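Amorpha-4,11-diene synthase (Artemisia annua, PDB 4GAX) probably converts farnesyl diphosphate, with loss of diphosphate, into cyclic sesquiterpene hydrocarbons or alcohols. Local coordinates at residues Glu366-Ala369 and Asn375-Asn378. Sequence-based numbering, arbitrary orientation.
Sequences EILA and NIFN
Leu368 meets Phe377 and Ile376 chiefly through its CD1 methyl, and the case illustrates apolar packing near the turn of a helical hairpin. Helix 351-370 ends, the chain turns, and helix 374-399 sets off again, bringing Leu368 and Phe377 to a CA-CA distance of 6.5 Å. The tight part is the approach of Leu368 CD1 to the base of the phenylalanine, 3.7 Å from Phe377 CB and 3.9 Å from Phe377 CA. The methyl lies near the plane of the ring, at its edge. Phe377 holds CG anti to its own N (chi1 175°), which sends the ring alongside helix 351-370, where it touches Tyr361 and Glu365; its side chain and that of Leu368 cross at roughly a right angle. Packing is looser toward Ile376, whose CG2 stands 4.3 Å from Leu368 CD1. Leu428 of helix 419-429 touches both Leu368 and Ile376, adding a third helix to this apolar cluster in the metal-binding domain of the terpene synthase family. Glu366, whose CB points away from 375-378, makes up the solvent side together with Ala369 and Asn375. With no hydrogen bond between the two segments and just 114 Å² buried, their direct contact rests on dispersion and the exclusion of water.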
# COMPACT_ATOMS: atom_id res chain seq x y z
N GLU A 366 -8.49 -25.51 5.32
CA GLU A 366 -8.06 -26.52 6.29
C GLU A 366 -7.28 -25.88 7.43
O GLU A 366 -7.43 -26.27 8.59
CB GLU A 366 -7.23 -27.62 5.60
CG GLU A 366 -8.08 -28.52 4.69
CD GLU A 366 -7.25 -29.52 3.88
OE1 GLU A 366 -6.00 -29.37 3.81
OE2 GLU A 366 -7.85 -30.46 3.30
N ILE A 367 -6.43 -24.91 7.09
CA ILE A 367 -5.67 -24.17 8.10
C ILE A 367 -6.62 -23.44 9.05
O ILE A 367 -6.46 -23.52 10.27
CB ILE A 367 -4.68 -23.17 7.45
CG1 ILE A 367 -3.48 -23.92 6.86
CG2 ILE A 367 -4.19 -22.15 8.46
CD1 ILE A 367 -2.57 -23.06 5.96
N LEU A 368 -7.61 -22.74 8.48
CA LEU A 368 -8.56 -21.99 9.30
C LEU A 368 -9.48 -22.90 10.11
O LEU A 368 -9.77 -22.59 11.27
CB LEU A 368 -9.37 -20.99 8.46
CG LEU A 368 -8.49 -19.88 7.90
CD1 LEU A 368 -9.31 -18.88 7.08
CD2 LEU A 368 -7.75 -19.17 9.02
N ALA A 369 -9.93 -24.01 9.52
CA ALA A 369 -10.78 -24.95 10.27
C ALA A 369 -10.06 -25.48 11.51
O ALA A 369 -10.69 -25.71 12.56
CB ALA A 369 -11.23 -26.09 9.37
N ASN A 375 -15.80 -20.05 10.06
CA ASN A 375 -16.73 -18.96 9.77
C ASN A 375 -16.04 -17.80 9.07
O ASN A 375 -16.62 -17.18 8.18
CB ASN A 375 -17.46 -18.49 11.03
CG ASN A 375 -18.40 -19.54 11.58
OD1 ASN A 375 -19.01 -20.31 10.82
ND2 ASN A 375 -18.51 -19.61 12.90
N ILE A 376 -14.80 -17.53 9.47
CA ILE A 376 -14.00 -16.52 8.79
C ILE A 376 -13.62 -17.00 7.39
O ILE A 376 -13.64 -16.22 6.44
CB ILE A 376 -12.76 -16.12 9.64
CG1 ILE A 376 -13.15 -15.02 10.63
CG2 ILE A 376 -11.59 -15.65 8.77
CD1 ILE A 376 -12.69 -15.27 12.04
N PHE A 377 -13.32 -18.29 7.23
CA PHE A 377 -13.06 -18.76 5.87
C PHE A 377 -14.30 -18.60 4.98
O PHE A 377 -14.20 -18.15 3.84
CB PHE A 377 -12.57 -20.22 5.83
CG PHE A 377 -12.43 -20.73 4.42
CD1 PHE A 377 -11.30 -20.41 3.67
CD2 PHE A 377 -13.44 -21.48 3.83
CE1 PHE A 377 -11.17 -20.85 2.36
CE2 PHE A 377 -13.31 -21.92 2.52
CZ PHE A 377 -12.18 -21.60 1.78
N ASN A 378 -15.46 -18.98 5.51
CA ASN A 378 -16.67 -18.97 4.70
C ASN A 378 -17.08 -17.55 4.34
O ASN A 378 -17.60 -17.31 3.25
CB ASN A 378 -17.82 -19.70 5.41
CG ASN A 378 -17.62 -21.21 5.42
OD1 ASN A 378 -17.05 -21.78 4.49
ND2 ASN A 378 -18.11 -21.85 6.48